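Local coordinates for protein twin-arginine translocation pathway signal (Rhodoferax ferrireducens, PDB 5IM2) that probably serves as the extracytoplasmic solute-binding protein of a TRAP transporter, holding a small aromatic carboxylate, here benzoate, for delivery to the membrane permease, at residues K105-P116 and A261-S271; A230-S238 and Q299-A310. One frame throughout, in Å; residues are numbered along the deposited sequence.

In the fold
From the N terminus, the chain first lays down 105-116, then 230-238, 261-271 and 299-310, so the two contacts alternate and their loops cross. Interaction 1 closes a loop of 144 residues by setting strand 111-114 beside strand 262-267 within the five-stranded sheet. Interaction 2 closes a shorter loop of 60 residues, tying the end of strand 228-232, which belongs to the six-stranded sheet, to the junction of helices 289-301 and 303-312. Their centres are about 25 Å apart, yet both reach the benzoate. There the two contacts touch, F263 CZ lying 3.7 Å from Q299 NE2, and F263 from one sheet and L231 and P232 from the other line the same pocket.

Interaction 1: K105-P116 and A261-S271; sequences KDGVVDIIWTIP and ATFVLAMNKAS. With BEZ (benzoic acid), chain B.
With CG anti to the backbone N (chi1 -177°), W113 swings its indole alongside F263, whose CG lies anti to its carbonyl carbon. The indole's six-membered ring and the phenyl ring come within 4.4 Å, centroid to centroid, their planes 13° from parallel, the rings slid so far that they barely overlap. Beyond them I115 CD1 lies 3.6 Å from F263 CE2, and F263 CE2 approaches benzoate C3 at 3.7 Å, the ligand carbon sitting at the phenyl edge. An alanine in place of W113 is likely to open a gap beside F263 and to leave Q166 OE1 without the indole NE1 as its donor. The backbones form an antiparallel ladder in the five-stranded sheet of a type II periplasmic-binding fold: I112 pairs with A266, and T114 with V264, as hydrogen-bonded pairs, while W113 and L265 form a non-hydrogen-bonded one. At the far end D110 O accepts from N268 N (2.8 Å). N268 also N-caps the next helix, its OD1 taking S271 N at 2.8 Å. S271 OG in turn donates to D110 OD1 (2.8 Å), reaching it from above the carboxylate plane, while D110 OD2 accepts from K52 N.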
loop_
_atom_site.group_PDB
_atom_site.type_symbol
_atom_site.label_atom_id
_atom_site.label_comp_id
_atom_site.label_asym_id
_atom_site.label_seq_id
_atom_site.Cartn_x
_atom_site.Cartn_y
_atom_site.Cartn_z
ATOM N N LYS A 105 16.638 -7.361 4.517
ATOM C CA LYS A 105 17.900 -6.692 4.766
ATOM C C LYS A 105 18.898 -7.633 5.427
ATOM O O LYS A 105 20.078 -7.655 5.057
ATOM C CB LYS A 105 17.656 -5.447 5.632
ATOM C CG LYS A 105 18.917 -4.741 6.022
ATOM C CD LYS A 105 18.663 -3.699 7.087
ATOM C CE LYS A 105 19.973 -3.091 7.524
ATOM N NZ LYS A 105 20.352 -3.560 8.876
ATOM N N ASP A 106 18.445 -8.423 6.419
ATOM C CA ASP A 106 19.338 -9.276 7.193
ATOM C C ASP A 106 19.630 -10.616 6.525
ATOM O O ASP A 106 20.474 -11.376 7.023
ATOM C CB ASP A 106 18.752 -9.546 8.583
ATOM C CG ASP A 106 18.694 -8.300 9.467
ATOM O OD1 ASP A 106 19.191 -7.217 9.091
ATOM O OD2 ASP A 106 18.132 -8.425 10.563
ATOM N N GLY A 107 18.952 -10.934 5.428
ATOM C CA GLY A 107 19.202 -12.166 4.726
ATOM C C GLY A 107 18.584 -13.387 5.356
ATOM O O GLY A 107 18.997 -14.511 5.044
ATOM N N VAL A 108 17.633 -13.189 6.261
ATOM C CA VAL A 108 16.760 -14.265 6.720
ATOM C C VAL A 108 15.966 -14.818 5.550
ATOM O O VAL A 108 15.799 -16.040 5.406
ATOM C CB VAL A 108 15.834 -13.724 7.826
ATOM C CG1 VAL A 108 14.889 -14.787 8.303
ATOM C CG2 VAL A 108 16.667 -13.206 8.988
ATOM N N VAL A 109 15.440 -13.916 4.705
ATOM C CA VAL A 109 14.880 -14.265 3.409
ATOM C C VAL A 109 15.546 -13.422 2.324
ATOM O O VAL A 109 16.291 -12.484 2.605
ATOM C CB VAL A 109 13.354 -14.049 3.387
ATOM C CG1 VAL A 109 12.680 -14.951 4.433
ATOM C CG2 VAL A 109 13.030 -12.602 3.623
ATOM N N ASP A 110 15.220 -13.723 1.060
ATOM C CA ASP A 110 15.783 -12.962 -0.057
ATOM C C ASP A 110 14.889 -11.829 -0.559
ATOM O O ASP A 110 15.409 -10.771 -0.935
ATOM C CB ASP A 110 16.111 -13.898 -1.222
ATOM C CG ASP A 110 17.094 -14.960 -0.835
ATOM O OD1 ASP A 110 18.279 -14.592 -0.640
ATOM O OD2 ASP A 110 16.692 -16.142 -0.710
ATOM N N ILE A 111 13.566 -12.009 -0.606
ATOM C CA ILE A 111 12.661 -11.003 -1.156
ATOM C C ILE A 111 11.439 -10.888 -0.263
ATOM O O ILE A 111 10.869 -11.899 0.162
ATOM C CB ILE A 111 12.224 -11.340 -2.605
ATOM C CG1 ILE A 111 13.437 -11.387 -3.524
ATOM C CG2 ILE A 111 11.187 -10.344 -3.089
ATOM C CD1 ILE A 111 13.109 -12.029 -4.869
ATOM N N ILE A 112 11.036 -9.648 0.027
ATOM C CA ILE A 112 9.819 -9.370 0.779
ATOM C C ILE A 112 8.967 -8.354 0.022
ATOM O O ILE A 112 9.455 -7.586 -0.815
ATOM C CB ILE A 112 10.123 -8.892 2.229
ATOM C CG1 ILE A 112 10.926 -7.602 2.263
ATOM C CG2 ILE A 112 10.893 -9.973 2.934
ATOM C CD1 ILE A 112 10.109 -6.355 2.332
ATOM N N TRP A 113 7.656 -8.367 0.326
ATOM C CA TRP A 113 6.710 -7.345 -0.109
ATOM C C TRP A 113 5.990 -6.867 1.142
ATOM O O TRP A 113 5.388 -7.684 1.862
ATOM C CB TRP A 113 5.714 -7.904 -1.136
ATOM C CG TRP A 113 4.724 -6.956 -1.740
ATOM C CD1 TRP A 113 4.900 -6.190 -2.860
ATOM C CD2 TRP A 113 3.378 -6.742 -1.315
ATOM N NE1 TRP A 113 3.742 -5.487 -3.140
ATOM C CE2 TRP A 113 2.789 -5.834 -2.227
ATOM C CE3 TRP A 113 2.604 -7.233 -0.257
ATOM C CZ2 TRP A 113 1.479 -5.390 -2.104
ATOM C CZ3 TRP A 113 1.310 -6.789 -0.135
ATOM C CH2 TRP A 113 0.752 -5.895 -1.061
ATOM N N THR A 114 6.117 -5.582 1.437
ATOM C CA THR A 114 5.586 -5.027 2.681
ATOM C C THR A 114 5.137 -3.585 2.474
ATOM O O THR A 114 5.402 -2.970 1.439
ATOM C CB THR A 114 6.626 -5.111 3.814
ATOM O OG1 THR A 114 5.978 -4.952 5.086
ATOM C CG2 THR A 114 7.724 -4.025 3.646
ATOM N N ILE A 115 4.439 -3.057 3.474
ATOM C CA ILE A 115 4.151 -1.630 3.580
ATOM C C ILE A 115 5.265 -0.978 4.404
ATOM O O ILE A 115 5.415 -1.314 5.599
ATOM C CB ILE A 115 2.776 -1.397 4.225
ATOM C CG1 ILE A 115 1.672 -1.920 3.292
ATOM C CG2 ILE A 115 2.556 0.073 4.567
ATOM C CD1 ILE A 115 0.214 -1.698 3.727
ATOM N N PRO A 116 6.064 -0.053 3.821
ATOM C CA PRO A 116 7.098 0.633 4.617
ATOM C C PRO A 116 6.579 1.219 5.925
ATOM O O PRO A 116 7.243 1.046 6.946
ATOM C CB PRO A 116 7.613 1.713 3.652
ATOM C CG PRO A 116 7.366 1.097 2.274
ATOM C CD PRO A 116 6.058 0.396 2.417
ATOM N N ALA A 261 -1.884 3.571 0.299
ATOM C CA ALA A 261 -0.690 3.158 1.019
ATOM C C ALA A 261 0.366 2.702 0.023
ATOM O O ALA A 261 0.048 2.243 -1.064
ATOM C CB ALA A 261 -0.998 2.042 2.026
ATOM N N THR A 262 1.628 2.853 0.408
ATOM C CA THR A 262 2.752 2.449 -0.409
ATOM C C THR A 262 3.251 1.077 -0.010
ATOM O O THR A 262 3.168 0.668 1.146
ATOM C CB THR A 262 3.910 3.441 -0.317
ATOM O OG1 THR A 262 4.365 3.551 1.029
ATOM C CG2 THR A 262 3.472 4.769 -0.809
ATOM N N PHE A 263 3.789 0.381 -0.999
ATOM C CA PHE A 263 4.355 -0.941 -0.835
ATOM C C PHE A 263 5.723 -0.966 -1.484
ATOM O O PHE A 263 5.946 -0.296 -2.500
ATOM C CB PHE A 263 3.479 -2.028 -1.512
ATOM C CG PHE A 263 2.085 -2.090 -0.988
ATOM C CD1 PHE A 263 1.142 -1.182 -1.403
ATOM C CD2 PHE A 263 1.727 -3.058 -0.037
ATOM C CE1 PHE A 263 -0.136 -1.233 -0.896
ATOM C CE2 PHE A 263 0.455 -3.112 0.460
ATOM C CZ PHE A 263 -0.485 -2.189 0.013
ATOM N N VAL A 264 6.611 -1.768 -0.911
ATOM C CA VAL A 264 7.937 -2.002 -1.466
ATOM C C VAL A 264 8.151 -3.499 -1.667
ATOM O O VAL A 264 7.806 -4.318 -0.804
ATOM C CB VAL A 264 9.042 -1.399 -0.577
ATOM C CG1 VAL A 264 9.067 -2.067 0.767
ATOM C CG2 VAL A 264 10.384 -1.506 -1.291
ATOM N N LEU A 265 8.724 -3.850 -2.838
ATOM C CA LEU A 265 9.201 -5.187 -3.141
ATOM C C LEU A 265 10.712 -5.065 -3.056
ATOM O O LEU A 265 11.329 -4.428 -3.921
ATOM C CB LEU A 265 8.754 -5.655 -4.529
ATOM C CG LEU A 265 9.176 -7.039 -4.994
ATOM C CD1 LEU A 265 8.488 -8.100 -4.140
ATOM C CD2 LEU A 265 8.823 -7.179 -6.465
ATOM N N ALA A 266 11.287 -5.609 -1.994
ATOM C CA ALA A 266 12.694 -5.419 -1.677
ATOM C C ALA A 266 13.464 -6.742 -1.609
ATOM O O ALA A 266 12.966 -7.742 -1.069
ATOM C CB ALA A 266 12.817 -4.672 -0.332
ATOM N N MET A 267 14.711 -6.721 -2.093
ATOM C CA MET A 267 15.589 -7.888 -2.127
ATOM C C MET A 267 16.838 -7.657 -1.292
ATOM O O MET A 267 17.367 -6.542 -1.237
ATOM C CB MET A 267 15.981 -8.219 -3.589
ATOM C CG MET A 267 16.666 -9.536 -3.728
ATOM S SD MET A 267 16.903 -10.004 -5.453
ATOM C CE MET A 267 17.728 -11.564 -5.176
ATOM N N ASN A 268 17.306 -8.715 -0.628
ATOM C CA ASN A 268 18.603 -8.690 0.031
ATOM C C ASN A 268 19.712 -8.308 -0.950
ATOM O O ASN A 268 19.858 -8.922 -2.008
ATOM C CB ASN A 268 18.882 -10.073 0.633
ATOM C CG ASN A 268 20.216 -10.157 1.294
ATOM O OD1 ASN A 268 21.169 -10.715 0.737
ATOM N ND2 ASN A 268 20.312 -9.622 2.510
ATOM N N LYS A 269 20.534 -7.324 -0.577
ATOM C CA LYS A 269 21.581 -6.831 -1.474
ATOM C C LYS A 269 22.651 -7.888 -1.740
ATOM O O LYS A 269 23.096 -8.056 -2.882
ATOM C CB LYS A 269 22.210 -5.563 -0.887
ATOM C CG LYS A 269 22.767 -4.589 -1.932
ATOM C CD LYS A 269 22.596 -3.122 -1.504
ATOM C CE LYS A 269 23.035 -2.911 -0.064
ATOM N NZ LYS A 269 23.449 -1.504 0.220
ATOM N N ALA A 270 23.091 -8.600 -0.705
ATOM C CA ALA A 270 24.089 -9.647 -0.903
ATOM C C ALA A 270 23.589 -10.712 -1.880
ATOM O O ALA A 270 24.329 -11.163 -2.766
ATOM C CB ALA A 270 24.436 -10.272 0.448
ATOM N N SER A 271 22.328 -11.116 -1.732
ATOM C CA SER A 271 21.755 -12.160 -2.569
ATOM C C SER A 271 21.684 -11.715 -4.025
ATOM O O SER A 271 21.975 -12.492 -4.946
ATOM C CB SER A 271 20.364 -12.509 -2.035
ATOM O OG SER A 271 19.759 -13.518 -2.811
HETATM C C BEZ B . -3.385 -2.505 4.423
HETATM O O1 BEZ B . -4.211 -1.552 4.521
HETATM O O2 BEZ B . -2.661 -2.793 5.405
HETATM C C1 BEZ B . -3.303 -3.300 3.155
HETATM C C2 BEZ B . -2.381 -4.338 3.048
HETATM C C3 BEZ B . -2.345 -5.085 1.869
HETATM C C4 BEZ B . -3.200 -4.771 0.826
HETATM C C5 BEZ B . -4.095 -3.724 0.929
HETATM C C6 BEZ B . -4.148 -2.978 2.111
HETATM O O HOH W 1 20.182 -6.160 2.053
#

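Interaction 2: A230-S238 and Q299-A310. With BEZ (benzoic acid), chain B.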
loop_
_atom_site.group_PDB
_atom_site.type_symbol
_atom_site.label_atom_id
_atom_site.label_comp_id
_atom_site.label_asym_id
_atom_site.label_seq_id
_atom_site.Cartn_x
_atom_site.Cartn_y
_atom_site.Cartn_z
ATOM N N ALA A 230 -9.930 1.389 7.477
ATOM C CA ALA A 230 -9.642 1.936 6.164
ATOM C C ALA A 230 -8.885 0.867 5.379
ATOM O O ALA A 230 -7.833 0.415 5.820
ATOM C CB ALA A 230 -8.810 3.211 6.309
ATOM N N LEU A 231 -9.440 0.440 4.244
ATOM C CA LEU A 231 -8.822 -0.541 3.351
ATOM C C LEU A 231 -9.269 -0.225 1.937
ATOM O O LEU A 231 -10.413 0.199 1.746
ATOM C CB LEU A 231 -9.254 -1.975 3.646
ATOM C CG LEU A 231 -8.924 -2.593 4.986
ATOM C CD1 LEU A 231 -9.771 -3.829 5.259
ATOM C CD2 LEU A 231 -7.458 -2.901 4.968
ATOM N N PRO A 232 -8.463 -0.545 0.924
ATOM C CA PRO A 232 -9.013 -0.590 -0.435
ATOM C C PRO A 232 -9.919 -1.810 -0.598
ATOM O O PRO A 232 -9.851 -2.772 0.168
ATOM C CB PRO A 232 -7.771 -0.706 -1.314
ATOM C CG PRO A 232 -6.839 -1.515 -0.458
ATOM C CD PRO A 232 -7.067 -1.029 0.958
ATOM N N TRP A 233 -10.732 -1.780 -1.661
ATOM C CA TRP A 233 -11.701 -2.838 -1.908
ATOM C C TRP A 233 -11.038 -4.181 -2.155
ATOM O O TRP A 233 -11.573 -5.220 -1.748
ATOM C CB TRP A 233 -12.581 -2.492 -3.119
ATOM C CG TRP A 233 -13.836 -1.734 -2.802
ATOM C CD1 TRP A 233 -14.203 -0.521 -3.296
ATOM C CD2 TRP A 233 -14.894 -2.140 -1.920
ATOM N NE1 TRP A 233 -15.414 -0.136 -2.776
ATOM C CE2 TRP A 233 -15.861 -1.109 -1.925
ATOM C CE3 TRP A 233 -15.106 -3.259 -1.116
ATOM C CZ2 TRP A 233 -17.040 -1.185 -1.185
ATOM C CZ3 TRP A 233 -16.269 -3.330 -0.376
ATOM C CH2 TRP A 233 -17.224 -2.293 -0.421
ATOM N N GLU A 234 -9.876 -4.188 -2.819
ATOM C CA GLU A 234 -9.363 -5.431 -3.367
ATOM C C GLU A 234 -9.011 -6.436 -2.264
ATOM O O GLU A 234 -9.144 -7.654 -2.478
ATOM C CB GLU A 234 -8.158 -5.150 -4.278
ATOM C CG GLU A 234 -6.950 -4.579 -3.593
ATOM C CD GLU A 234 -6.005 -5.611 -2.970
ATOM O OE1 GLU A 234 -6.046 -6.822 -3.343
ATOM O OE2 GLU A 234 -5.221 -5.171 -2.092
ATOM N N VAL A 235 -8.584 -5.947 -1.092
ATOM C CA VAL A 235 -8.076 -6.824 -0.036
ATOM C C VAL A 235 -9.180 -7.314 0.870
ATOM O O VAL A 235 -8.965 -8.272 1.627
ATOM C CB VAL A 235 -6.987 -6.097 0.778
ATOM C CG1 VAL A 235 -7.568 -5.013 1.673
ATOM C CG2 VAL A 235 -6.147 -7.107 1.563
ATOM N N VAL A 236 -10.365 -6.724 0.776
ATOM C CA VAL A 236 -11.399 -6.945 1.788
ATOM C C VAL A 236 -11.757 -8.422 1.902
ATOM O O VAL A 236 -11.835 -8.936 3.034
ATOM C CB VAL A 236 -12.615 -6.058 1.474
ATOM C CG1 VAL A 236 -13.934 -6.580 2.086
ATOM C CG2 VAL A 236 -12.339 -4.649 1.876
ATOM N N PRO A 237 -12.011 -9.149 0.815
ATOM C CA PRO A 237 -12.396 -10.555 0.976
ATOM C C PRO A 237 -11.302 -11.439 1.545
ATOM O O PRO A 237 -11.627 -12.485 2.116
ATOM C CB PRO A 237 -12.768 -10.996 -0.442
ATOM C CG PRO A 237 -12.856 -9.755 -1.251
ATOM C CD PRO A 237 -12.050 -8.709 -0.594
ATOM N N SER A 238 -10.024 -11.081 1.399
ATOM C CA SER A 238 -8.952 -11.942 1.882
ATOM C C SER A 238 -8.923 -12.005 3.400
ATOM O O SER A 238 -8.408 -12.985 3.946
ATOM C CB SER A 238 -7.581 -11.472 1.354
ATOM O OG SER A 238 -7.069 -10.362 2.115
ATOM N N GLN A 299 -3.308 -4.461 -8.548
ATOM C CA GLN A 299 -3.919 -4.312 -7.227
ATOM C C GLN A 299 -5.245 -3.559 -7.332
ATOM O O GLN A 299 -6.267 -3.965 -6.756
ATOM C CB GLN A 299 -2.978 -3.623 -6.259
ATOM C CG GLN A 299 -3.399 -3.896 -4.769
ATOM C CD GLN A 299 -2.301 -3.625 -3.777
ATOM O OE1 GLN A 299 -1.248 -3.104 -4.102
ATOM N NE2 GLN A 299 -2.571 -3.950 -2.545
ATOM N N GLN A 300 -5.265 -2.478 -8.095
ATOM C CA GLN A 300 -6.522 -1.751 -8.263
ATOM C C GLN A 300 -7.528 -2.542 -9.095
ATOM O O GLN A 300 -8.745 -2.382 -8.912
ATOM C CB GLN A 300 -6.252 -0.368 -8.882
ATOM C CG GLN A 300 -7.513 0.468 -9.033
ATOM C CD GLN A 300 -7.286 1.934 -9.294
ATOM O OE1 GLN A 300 -6.184 2.361 -9.621
ATOM N NE2 GLN A 300 -8.352 2.716 -9.203
ATOM N N ALA A 301 -7.070 -3.378 -10.032
ATOM C CA ALA A 301 -8.005 -4.174 -10.812
ATOM C C ALA A 301 -8.793 -5.161 -9.956
ATOM O O ALA A 301 -9.827 -5.657 -10.405
ATOM C CB ALA A 301 -7.286 -4.948 -11.921
ATOM N N GLY A 302 -8.319 -5.475 -8.758
ATOM C CA GLY A 302 -9.055 -6.353 -7.870
ATOM C C GLY A 302 -10.121 -5.666 -7.058
ATOM O O GLY A 302 -10.849 -6.339 -6.321
ATOM N N ASP A 303 -10.254 -4.344 -7.188
ATOM C CA ASP A 303 -11.222 -3.625 -6.363
ATOM C C ASP A 303 -12.644 -4.048 -6.725
ATOM O O ASP A 303 -13.480 -4.274 -5.842
ATOM C CB ASP A 303 -11.071 -2.110 -6.538
ATOM C CG ASP A 303 -9.937 -1.509 -5.743
ATOM O OD1 ASP A 303 -9.304 -2.180 -4.888
ATOM O OD2 ASP A 303 -9.689 -0.289 -5.968
ATOM N N ALA A 304 -12.929 -4.167 -8.025
ATOM C CA ALA A 304 -14.234 -4.606 -8.481
ATOM C C ALA A 304 -14.710 -5.849 -7.739
ATOM O O ALA A 304 -15.861 -5.913 -7.294
ATOM C CB ALA A 304 -14.193 -4.891 -9.986
ATOM N N ALA A 305 -13.844 -6.863 -7.631
ATOM C CA ALA A 305 -14.236 -8.120 -6.997
ATOM C C ALA A 305 -14.519 -7.930 -5.509
ATOM O O ALA A 305 -15.410 -8.581 -4.947
ATOM C CB ALA A 305 -13.145 -9.172 -7.179
ATOM N N GLY A 306 -13.762 -7.070 -4.840
ATOM C CA GLY A 306 -14.048 -6.815 -3.434
ATOM C C GLY A 306 -15.396 -6.145 -3.211
ATOM O O GLY A 306 -16.177 -6.552 -2.349
ATOM N N ARG A 307 -15.675 -5.083 -3.964
ATOM C CA ARG A 307 -16.986 -4.443 -3.905
ATOM C C ARG A 307 -18.095 -5.464 -4.123
ATOM O O ARG A 307 -19.072 -5.514 -3.368
ATOM C CB ARG A 307 -17.051 -3.316 -4.941
ATOM C CG ARG A 307 -18.194 -2.348 -4.814
ATOM C CD ARG A 307 -18.035 -1.152 -5.763
ATOM N NE ARG A 307 -19.087 -0.161 -5.536
ATOM C CZ ARG A 307 -20.374 -0.330 -5.845
ATOM N NH1 ARG A 307 -20.792 -1.459 -6.405
ATOM N NH2 ARG A 307 -21.251 0.634 -5.588
ATOM N N GLN A 308 -17.935 -6.328 -5.135
ATOM C CA GLN A 308 -18.988 -7.294 -5.435
ATOM C C GLN A 308 -19.190 -8.286 -4.295
ATOM O O GLN A 308 -20.322 -8.705 -4.018
ATOM C CB GLN A 308 -18.666 -8.029 -6.734
ATOM C CG GLN A 308 -19.426 -7.477 -7.925
ATOM C CD GLN A 308 -20.937 -7.551 -7.739
ATOM O OE1 GLN A 308 -21.477 -8.580 -7.328
ATOM N NE2 GLN A 308 -21.624 -6.451 -8.035
ATOM N N ALA A 309 -18.107 -8.707 -3.646
ATOM C CA ALA A 309 -18.245 -9.567 -2.475
ATOM C C ALA A 309 -19.059 -8.885 -1.380
ATOM O O ALA A 309 -19.938 -9.507 -0.767
ATOM C CB ALA A 309 -16.864 -9.962 -1.956
ATOM N N ALA A 310 -18.787 -7.607 -1.118
ATOM C CA ALA A 310 -19.617 -6.855 -0.179
ATOM C C ALA A 310 -21.071 -6.843 -0.625
ATOM O O ALA A 310 -21.987 -7.083 0.174
ATOM C CB ALA A 310 -19.107 -5.424 -0.060
HETATM C C BEZ B . -3.385 -2.505 4.423
HETATM O O1 BEZ B . -4.211 -1.552 4.521
HETATM O O2 BEZ B . -2.661 -2.793 5.405
HETATM C C1 BEZ B . -3.303 -3.300 3.155
HETATM C C2 BEZ B . -2.381 -4.338 3.048
HETATM C C3 BEZ B . -2.345 -5.085 1.869
HETATM C C4 BEZ B . -3.200 -4.771 0.826
HETATM C C5 BEZ B . -4.095 -3.724 0.929
HETATM C C6 BEZ B . -4.148 -2.978 2.111
HETATM O O HOH W 2 -10.662 0.636 -3.540
HETATM O O HOH W 3 -10.148 -8.702 -4.907
#
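W233, E234 and D303 bury the most surface where the turn after strand 228-232 meets the junction of helices 289-301 and 303-312. W233 lays one face of its indole on the second helix: R307 CA stands 3.6 Å from the centroid of the six-membered ring, 15° off the normal, a CH-pi contact displaced toward the rim. R307 then runs its aliphatic chain, extended from CG to NE, past the pyrrole side of the indole, and its NE and the indole NE1 both bond to E250 OE1. A310 CB meets W233 CZ3 at 3.5 Å, and the absence of a side chain at G306 lets its CA come within 3.4 Å of W233 O.

E234 turns the other way. Its CG sits between the backbone N and the carbonyl carbon, and the bend at chi2 brings the carboxylate to Q299. Q299 NE2 donates to E234 OE2 over 3.0 Å in a nearly straight bond (173°); the acceptor lies in the amide plane, but the donor stands above the carboxylate plane. N62 donates to the other oxygen, E234 OE1, and Q299 OE1 accepts from Q166. D303 OD1 receives only a weak, strongly bent bond from E234 N at 2.9 Å. One water bridges W233 N and D303 OD2, weakly at the aspartate, and another joins E234 O to G302 O.

The E234–Q299 pair borders the benzoate: Q299 NE2 lies 3.5 Å from ring carbon C4 and E234 OE2 3.5 Å from C5, while V235 and P232 pack around neighbouring ring carbons. Amide donors at both oxygens probably fix the rotation of the E234 carboxylate and offset part of its charge, although the D303 carboxylate nearby would work against this, while the benzoate carboxylate is bonded by R192 and Y118.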